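Local coordinates for protein factor essential for expression of methicillin resistance (Staphylococcus aureus, PDB 1LRZ) that adds glycines 2 and 3 of the pentaglycine interpeptide bridge of staphylococcal peptidoglycan, taking them from glycyl-tRNA, at residues 58-61 with 67-70; 95-100 with 399-404; 62-67 with 403-408. All coordinates share one frame; numbering follows the deposited sequence.

Contact 1: residues 58-61 with 67-70; sequences LTAV and FKYF
Val61 and Tyr69 bond each other through both backbone groups, as an antiparallel hydrogen-bonded pair does. Tyr69 N gives its hydrogen to Val61 O at 2.7 Å, nearly straight; Val61 N returns a bond to Tyr69 O at 3.0 Å, more bent. CA-H...O contacts supplement these bonds: Ala60 CA lies 3.2 Å from Tyr69 O, and Lys68 CA lies 3.3 Å from Val61 O, so each carbonyl meets both an N-H and a CA-H. Residues 58-61 and 67-70 are the facing arms of a beta hairpin, strands 52-63 and 67-78, within the mixed sheet that also includes strands 2-5 and 397-400. Strand 39-46 flanks the first arm and strand 102-107 the second. Among apolar contacts, the non-hydrogen-bonded pair Ala60 and Phe70 makes a CH-pi contact: Ala60 CB stands 3.7 Å from the Phe70 ring centroid, only 10° off its normal. Leu58, on the same face of the sheet as Ala60, brings CD1 obliquely to Phe70 CD2; Val97 of helix 83-98 also touches the ring. On the other face, the Tyr69 ring, its CG anti to the backbone N (chi1 157°), presents an edge to Val61 CB. Its ring stacks with Tyr104, and its hydroxyl bonds His106 ND1; Lys68 NZ forms a salt bridge with Glu39.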
loop_
_atom_site.group_PDB
_atom_site.type_symbol
_atom_site.label_atom_id
_atom_site.label_comp_id
_atom_site.label_asym_id
_atom_site.label_seq_id
_atom_site.Cartn_x
_atom_site.Cartn_y
_atom_site.Cartn_z
ATOM N N LEU A 58 5.407 19.221 -9.439
ATOM C CA LEU A 58 5.581 18.936 -10.860
ATOM C C LEU A 58 7.036 18.602 -11.113
ATOM O O LEU A 58 7.922 19.156 -10.458
ATOM C CB LEU A 58 5.241 20.171 -11.703
ATOM C CG LEU A 58 3.894 20.890 -11.554
ATOM C CD1 LEU A 58 3.973 22.240 -12.280
ATOM C CD2 LEU A 58 2.783 20.031 -12.121
ATOM N N THR A 59 7.279 17.683 -12.040
ATOM C CA THR A 59 8.640 17.347 -12.418
ATOM C C THR A 59 8.717 17.573 -13.923
ATOM O O THR A 59 7.733 17.399 -14.643
ATOM C CB THR A 59 9.024 15.881 -12.092
ATOM O OG1 THR A 59 7.995 14.997 -12.554
ATOM C CG2 THR A 59 9.260 15.711 -10.585
ATOM N N ALA A 60 9.885 17.982 -14.392
ATOM C CA ALA A 60 10.073 18.251 -15.809
ATOM C C ALA A 60 11.327 17.559 -16.298
ATOM O O ALA A 60 12.334 17.504 -15.594
ATOM C CB ALA A 60 10.169 19.755 -16.041
ATOM N N VAL A 61 11.245 17.022 -17.508
ATOM C CA VAL A 61 12.353 16.326 -18.148
ATOM C C VAL A 61 12.537 16.885 -19.572
ATOM O O VAL A 61 11.561 17.127 -20.284
ATOM C CB VAL A 61 12.058 14.801 -18.207
ATOM C CG1 VAL A 61 12.881 14.139 -19.282
ATOM C CG2 VAL A 61 12.361 14.164 -16.841
ATOM N N PHE A 67 12.718 21.636 -25.363
ATOM C CA PHE A 67 11.457 21.606 -24.627
ATOM C C PHE A 67 11.481 20.731 -23.381
ATOM O O PHE A 67 12.507 20.145 -23.026
ATOM C CB PHE A 67 10.325 21.154 -25.550
ATOM C CG PHE A 67 10.083 22.083 -26.703
ATOM C CD1 PHE A 67 10.724 21.882 -27.919
ATOM C CD2 PHE A 67 9.239 23.182 -26.559
ATOM C CE1 PHE A 67 10.532 22.769 -28.990
ATOM C CE2 PHE A 67 9.038 24.078 -27.621
ATOM C CZ PHE A 67 9.689 23.867 -28.838
ATOM N N LYS A 68 10.336 20.646 -22.716
ATOM C CA LYS A 68 10.236 19.849 -21.503
ATOM C C LYS A 68 8.911 19.116 -21.386
ATOM O O LYS A 68 7.856 19.623 -21.785
ATOM C CB LYS A 68 10.410 20.744 -20.274
ATOM C CG LYS A 68 11.799 21.334 -20.129
ATOM C CD LYS A 68 11.790 22.419 -19.090
ATOM C CE LYS A 68 13.131 23.124 -18.994
ATOM N NZ LYS A 68 13.012 24.252 -18.026
ATOM N N TYR A 69 8.992 17.915 -20.832
ATOM C CA TYR A 69 7.832 17.086 -20.573
ATOM C C TYR A 69 7.493 17.350 -19.105
ATOM O O TYR A 69 8.304 17.065 -18.224
ATOM C CB TYR A 69 8.191 15.613 -20.781
ATOM C CG TYR A 69 7.293 14.648 -20.045
ATOM C CD1 TYR A 69 5.922 14.649 -20.250
ATOM C CD2 TYR A 69 7.825 13.736 -19.131
ATOM C CE1 TYR A 69 5.091 13.766 -19.569
ATOM C CE2 TYR A 69 7.002 12.843 -18.436
ATOM C CZ TYR A 69 5.634 12.864 -18.663
ATOM O OH TYR A 69 4.813 11.991 -17.983
ATOM N N PHE A 70 6.326 17.939 -18.849
ATOM C CA PHE A 70 5.892 18.213 -17.476
ATOM C C PHE A 70 4.896 17.135 -17.012
ATOM O O PHE A 70 3.963 16.780 -17.743
ATOM C CB PHE A 70 5.244 19.604 -17.373
ATOM C CG PHE A 70 6.219 20.710 -17.046
ATOM C CD1 PHE A 70 7.034 21.257 -18.034
ATOM C CD2 PHE A 70 6.316 21.210 -15.744
ATOM C CE1 PHE A 70 7.939 22.292 -17.729
ATOM C CE2 PHE A 70 7.210 22.237 -15.430
ATOM C CZ PHE A 70 8.023 22.783 -16.426
#

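Contact 2: residues 95-100 with 399-404; sequences KYVKKH and KPINKP
Lys399 NZ is gripped by Leu138 O and by a water that it shares with Lys98 NZ, with a weak bond to Ser94 OG besides. The water lies 3.1 Å from Lys98 NZ and accepts from both ammonium groups, which are 4.4 Å apart; its 2.5 Å distance from Lys399 NZ is suspiciously short, and that length is doubtful. The water oxygen probably eases the repulsion between these like charges. Apart from this water bridge the contact is apolar. The extended Lys98 chain and the branched Ile401 side chain cross obliquely: Ile401 CG2 meets Lys98 CG at 3.8 Å, while Ile401 CD1 lies 3.9 Å from Lys98 CE. Both methyls therefore lie against the lysine's methylene chain. The first torsion of Ile401 (chi1 -60°) sets CG1 beside the backbone N, and chi2 turns CD1 onward to Val97 CG2, 4.3 Å away. No hydrogen bond passes directly between the two segments. Asn402, the residue after Ile401, occupies the N-cap position of helix 403-411 and uses OD1 to bond Val405 N. The contact thus joins the C-terminal part of helix 83-98 to the turn between strand 397-400 and helix 403-411, with Cys102 of strand 102-107 touching both Val97 and Ile401.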
loop_
_atom_site.group_PDB
_atom_site.type_symbol
_atom_site.label_atom_id
_atom_site.label_comp_id
_atom_site.label_asym_id
_atom_site.label_seq_id
_atom_site.Cartn_x
_atom_site.Cartn_y
_atom_site.Cartn_z
ATOM N N LYS A 95 -0.629 28.004 -18.330
ATOM C CA LYS A 95 0.127 29.242 -18.523
ATOM C C LYS A 95 1.495 29.117 -17.869
ATOM O O LYS A 95 2.511 29.575 -18.401
ATOM C CB LYS A 95 -0.602 30.423 -17.892
ATOM C CG LYS A 95 -1.974 30.719 -18.459
ATOM C CD LYS A 95 -2.582 31.927 -17.751
ATOM C CE LYS A 95 -4.021 32.161 -18.183
ATOM N NZ LYS A 95 -4.631 33.304 -17.442
ATOM N N TYR A 96 1.510 28.498 -16.697
ATOM C CA TYR A 96 2.746 28.311 -15.960
ATOM C C TYR A 96 3.742 27.457 -16.747
ATOM O O TYR A 96 4.896 27.854 -16.930
ATOM C CB TYR A 96 2.469 27.642 -14.610
ATOM C CG TYR A 96 3.708 27.466 -13.776
ATOM C CD1 TYR A 96 4.204 28.520 -12.997
ATOM C CD2 TYR A 96 4.407 26.262 -13.787
ATOM C CE1 TYR A 96 5.374 28.372 -12.247
ATOM C CE2 TYR A 96 5.569 26.102 -13.048
ATOM C CZ TYR A 96 6.047 27.161 -12.281
ATOM O OH TYR A 96 7.197 27.005 -11.547
ATOM N N VAL A 97 3.317 26.292 -17.225
ATOM C CA VAL A 97 4.273 25.462 -17.943
ATOM C C VAL A 97 4.706 26.078 -19.273
ATOM O O VAL A 97 5.783 25.760 -19.766
ATOM C CB VAL A 97 3.755 24.024 -18.173
ATOM C CG1 VAL A 97 3.548 23.338 -16.817
ATOM C CG2 VAL A 97 2.473 24.040 -19.001
ATOM N N LYS A 98 3.891 26.969 -19.839
ATOM C CA LYS A 98 4.258 27.618 -21.099
ATOM C C LYS A 98 5.398 28.600 -20.870
ATOM O O LYS A 98 6.052 29.044 -21.812
ATOM C CB LYS A 98 3.065 28.344 -21.714
ATOM C CG LYS A 98 2.001 27.406 -22.266
ATOM C CD LYS A 98 0.755 28.162 -22.723
ATOM C CE LYS A 98 -0.320 27.184 -23.201
ATOM N NZ LYS A 98 -1.551 27.869 -23.676
ATOM N N LYS A 99 5.628 28.946 -19.607
ATOM C CA LYS A 99 6.715 29.849 -19.253
ATOM C C LYS A 99 8.002 29.044 -19.142
ATOM O O LYS A 99 9.088 29.605 -19.060
ATOM C CB LYS A 99 6.455 30.508 -17.895
ATOM C CG LYS A 99 5.408 31.600 -17.911
ATOM C CD LYS A 99 5.148 32.135 -16.504
ATOM C CE LYS A 99 3.954 33.079 -16.514
ATOM N NZ LYS A 99 3.622 33.584 -15.152
ATOM N N HIS A 100 7.883 27.723 -19.126
ATOM C CA HIS A 100 9.061 26.889 -18.968
ATOM C C HIS A 100 9.328 25.932 -20.118
ATOM O O HIS A 100 9.810 24.817 -19.910
ATOM C CB HIS A 100 8.966 26.135 -17.645
ATOM C CG HIS A 100 8.926 27.036 -16.447
ATOM N ND1 HIS A 100 10.064 27.557 -15.868
ATOM C CD2 HIS A 100 7.884 27.519 -15.727
ATOM C CE1 HIS A 100 9.725 28.319 -14.843
ATOM N NE2 HIS A 100 8.407 28.311 -14.735
ATOM N N LYS A 399 -1.982 17.528 -22.361
ATOM C CA LYS A 399 -2.255 18.754 -23.081
ATOM C C LYS A 399 -1.005 19.135 -23.856
ATOM O O LYS A 399 0.001 19.556 -23.276
ATOM C CB LYS A 399 -2.632 19.900 -22.152
ATOM C CG LYS A 399 -2.865 21.189 -22.939
ATOM C CD LYS A 399 -3.269 22.357 -22.074
ATOM C CE LYS A 399 -3.631 23.552 -22.945
ATOM N NZ LYS A 399 -4.187 24.656 -22.133
ATOM N N PRO A 400 -1.040 18.961 -25.180
ATOM C CA PRO A 400 0.113 19.305 -26.020
ATOM C C PRO A 400 0.234 20.825 -26.040
ATOM O O PRO A 400 -0.767 21.507 -26.257
ATOM C CB PRO A 400 -0.286 18.764 -27.393
ATOM C CG PRO A 400 -1.271 17.682 -27.082
ATOM C CD PRO A 400 -2.084 18.288 -25.969
ATOM N N ILE A 401 1.433 21.358 -25.807
ATOM C CA ILE A 401 1.627 22.809 -25.831
ATOM C C ILE A 401 2.040 23.280 -27.233
ATOM O O ILE A 401 1.573 24.316 -27.710
ATOM C CB ILE A 401 2.679 23.249 -24.802
ATOM C CG1 ILE A 401 2.223 22.834 -23.393
ATOM C CG2 ILE A 401 2.881 24.761 -24.885
ATOM C CD1 ILE A 401 0.900 23.438 -22.977
ATOM N N ASN A 402 2.926 22.524 -27.880
ATOM C CA ASN A 402 3.355 22.826 -29.248
ATOM C C ASN A 402 2.987 21.579 -30.062
ATOM O O ASN A 402 3.771 20.624 -30.169
ATOM C CB ASN A 402 4.862 23.068 -29.317
ATOM C CG ASN A 402 5.307 23.536 -30.693
ATOM O OD1 ASN A 402 4.861 23.006 -31.713
ATOM N ND2 ASN A 402 6.193 24.527 -30.727
ATOM N N LYS A 403 1.796 21.602 -30.646
ATOM C CA LYS A 403 1.267 20.455 -31.376
ATOM C C LYS A 403 2.113 19.855 -32.478
ATOM O O LYS A 403 2.284 18.641 -32.519
ATOM C CB LYS A 403 -0.140 20.776 -31.882
ATOM C CG LYS A 403 -1.143 20.958 -30.729
ATOM C CD LYS A 403 -2.573 21.156 -31.225
ATOM C CE LYS A 403 -3.519 21.472 -30.070
ATOM N NZ LYS A 403 -4.929 21.651 -30.527
ATOM N N PRO A 404 2.647 20.679 -33.396
ATOM C CA PRO A 404 3.467 20.074 -34.452
ATOM C C PRO A 404 4.691 19.353 -33.887
ATOM O O PRO A 404 4.995 18.215 -34.276
ATOM C CB PRO A 404 3.855 21.271 -35.318
ATOM C CG PRO A 404 2.658 22.173 -35.184
ATOM C CD PRO A 404 2.344 22.091 -33.702
HETATM O O HOH W 1 -4.491 26.839 -23.330
#

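Contact 3: residues 62-67 with 403-408; sequences PVMKVF and KPVYAA
Met64 and Val405 bring the turn at 62-67 against the first turns of helix 403-411, with their CA atoms 7.8 Å apart and no hydrogen bond between the segments. The turn is the tip of the beta hairpin formed by strands 52-63 and 67-78: Val63 N bonds Phe67 O at 3.0 Å, Phe67 N answers weakly to Val63 O, and Val66 N bonds Met64 O. Met64 and Lys65 both have positive phi, which helps the chain reverse within these few residues. The contact itself is apolar. Val405 directs CG1, anti to its own N (chi1 178°), between the two hairpin side chains, where it lies 4.1 Å from Met64 CB and also 4.1 Å from Phe67 CE1. It approaches the phenyl ring obliquely. The Met64 and Val405 side chains run antiparallel alongside one another, and the bent thioether chain, turned at chi2 (-61°) and chi3 (-82°), carries its methyl along the helix toward Ala408. Leu103 of strand 102-107 touches Met64, Phe67 and Val405, backing the contact from the sheet, while Leu412 adds to the packing around Met64. Lying at the protein surface, the contact joins helix 403-411 to the tip of the hairpin. At the end of the methionine, Met64 CE lies 4.1 Å from Ala408 CB and 3.9 Å from Val405 O.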
loop_
_atom_site.group_PDB
_atom_site.type_symbol
_atom_site.label_atom_id
_atom_site.label_comp_id
_atom_site.label_asym_id
_atom_site.label_seq_id
_atom_site.Cartn_x
_atom_site.Cartn_y
_atom_site.Cartn_z
ATOM N N PRO A 62 13.790 17.111 -19.997
ATOM C CA PRO A 62 14.033 17.640 -21.343
ATOM C C PRO A 62 13.618 16.686 -22.458
ATOM O O PRO A 62 13.885 15.489 -22.393
ATOM C CB PRO A 62 15.537 17.927 -21.340
ATOM C CG PRO A 62 16.074 16.954 -20.345
ATOM C CD PRO A 62 15.046 16.994 -19.239
ATOM N N VAL A 63 12.927 17.223 -23.458
ATOM C CA VAL A 63 12.498 16.448 -24.615
ATOM C C VAL A 63 12.588 17.333 -25.851
ATOM O O VAL A 63 12.433 18.558 -25.770
ATOM C CB VAL A 63 11.035 15.938 -24.485
ATOM C CG1 VAL A 63 10.926 14.970 -23.315
ATOM C CG2 VAL A 63 10.074 17.128 -24.305
ATOM N N MET A 64 12.839 16.702 -26.996
ATOM C CA MET A 64 12.949 17.411 -28.258
ATOM C C MET A 64 13.895 18.631 -28.220
ATOM O O MET A 64 13.554 19.729 -28.682
ATOM C CB MET A 64 11.549 17.804 -28.748
ATOM C CG MET A 64 10.633 16.584 -28.988
ATOM S SD MET A 64 11.250 15.411 -30.264
ATOM C CE MET A 64 10.676 16.257 -31.683
ATOM N N LYS A 65 15.077 18.417 -27.641
ATOM C CA LYS A 65 16.141 19.416 -27.571
ATOM C C LYS A 65 16.007 20.602 -26.626
ATOM O O LYS A 65 16.825 20.777 -25.725
ATOM C CB LYS A 65 16.422 19.972 -28.977
ATOM C CG LYS A 65 16.455 18.935 -30.083
ATOM C CD LYS A 65 17.559 17.928 -29.880
ATOM C CE LYS A 65 17.685 17.047 -31.114
ATOM N NZ LYS A 65 18.737 16.005 -30.951
ATOM N N VAL A 66 15.003 21.441 -26.857
ATOM C CA VAL A 66 14.830 22.632 -26.035
ATOM C C VAL A 66 13.555 22.653 -25.216
ATOM O O VAL A 66 13.331 23.590 -24.454
ATOM C CB VAL A 66 14.825 23.917 -26.896
ATOM C CG1 VAL A 66 16.196 24.161 -27.488
ATOM C CG2 VAL A 66 13.763 23.799 -27.999
ATOM N N PHE A 67 12.718 21.636 -25.363
ATOM C CA PHE A 67 11.457 21.606 -24.627
ATOM C C PHE A 67 11.481 20.731 -23.381
ATOM O O PHE A 67 12.507 20.145 -23.026
ATOM C CB PHE A 67 10.325 21.154 -25.550
ATOM C CG PHE A 67 10.083 22.083 -26.703
ATOM C CD1 PHE A 67 10.724 21.882 -27.919
ATOM C CD2 PHE A 67 9.239 23.182 -26.559
ATOM C CE1 PHE A 67 10.532 22.769 -28.990
ATOM C CE2 PHE A 67 9.038 24.078 -27.621
ATOM C CZ PHE A 67 9.689 23.867 -28.838
ATOM N N LYS A 403 1.796 21.602 -30.646
ATOM C CA LYS A 403 1.267 20.455 -31.376
ATOM C C LYS A 403 2.113 19.855 -32.478
ATOM O O LYS A 403 2.284 18.641 -32.519
ATOM C CB LYS A 403 -0.140 20.776 -31.882
ATOM C CG LYS A 403 -1.143 20.958 -30.729
ATOM C CD LYS A 403 -2.573 21.156 -31.225
ATOM C CE LYS A 403 -3.519 21.472 -30.070
ATOM N NZ LYS A 403 -4.929 21.651 -30.527
ATOM N N PRO A 404 2.647 20.679 -33.396
ATOM C CA PRO A 404 3.467 20.074 -34.452
ATOM C C PRO A 404 4.691 19.353 -33.887
ATOM O O PRO A 404 4.995 18.215 -34.276
ATOM C CB PRO A 404 3.855 21.271 -35.318
ATOM C CG PRO A 404 2.658 22.173 -35.184
ATOM C CD PRO A 404 2.344 22.091 -33.702
ATOM N N VAL A 405 5.397 20.010 -32.970
ATOM C CA VAL A 405 6.590 19.406 -32.377
ATOM C C VAL A 405 6.199 18.148 -31.603
ATOM O O VAL A 405 6.909 17.132 -31.639
ATOM C CB VAL A 405 7.330 20.396 -31.435
ATOM C CG1 VAL A 405 8.534 19.707 -30.801
ATOM C CG2 VAL A 405 7.778 21.637 -32.219
ATOM N N TYR A 406 5.065 18.210 -30.910
ATOM C CA TYR A 406 4.600 17.053 -30.151
ATOM C C TYR A 406 4.257 15.910 -31.122
ATOM O O TYR A 406 4.494 14.732 -30.831
ATOM C CB TYR A 406 3.380 17.429 -29.313
ATOM C CG TYR A 406 2.863 16.282 -28.473
ATOM C CD1 TYR A 406 3.660 15.709 -27.476
ATOM C CD2 TYR A 406 1.587 15.757 -28.686
ATOM C CE1 TYR A 406 3.197 14.641 -26.707
ATOM C CE2 TYR A 406 1.111 14.685 -27.927
ATOM C CZ TYR A 406 1.923 14.131 -26.940
ATOM O OH TYR A 406 1.466 13.060 -26.207
ATOM N N ALA A 407 3.707 16.263 -32.283
ATOM C CA ALA A 407 3.371 15.258 -33.292
ATOM C C ALA A 407 4.648 14.539 -33.736
ATOM O O ALA A 407 4.674 13.313 -33.864
ATOM C CB ALA A 407 2.687 15.918 -34.494
ATOM N N ALA A 408 5.715 15.301 -33.965
ATOM C CA ALA A 408 6.981 14.704 -34.380
ATOM C C ALA A 408 7.513 13.805 -33.262
ATOM O O ALA A 408 8.025 12.711 -33.515
ATOM C CB ALA A 408 8.000 15.798 -34.705
#

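From the N terminus, contact 1 comes first, closing the short hairpin loop between strands 52-63 and 67-78. The turn of that loop is the first segment of contact 3, which begins at Pro62 and shares Phe67 with contact 1. The chain continues through strand 67-78 into helix 83-98, where contact 2 opens after contact 1 has closed. Contacts 2 and 3 each close a loop of roughly 300 residues or more; that of contact 2 lies within that of contact 3, and they share Lys403 and Pro404. Together they tie the C-terminal strand and helix back to the N-terminal hairpin and helix 83-98. Phe70 touches Val97 and His100, joining contacts 1 and 2 directly.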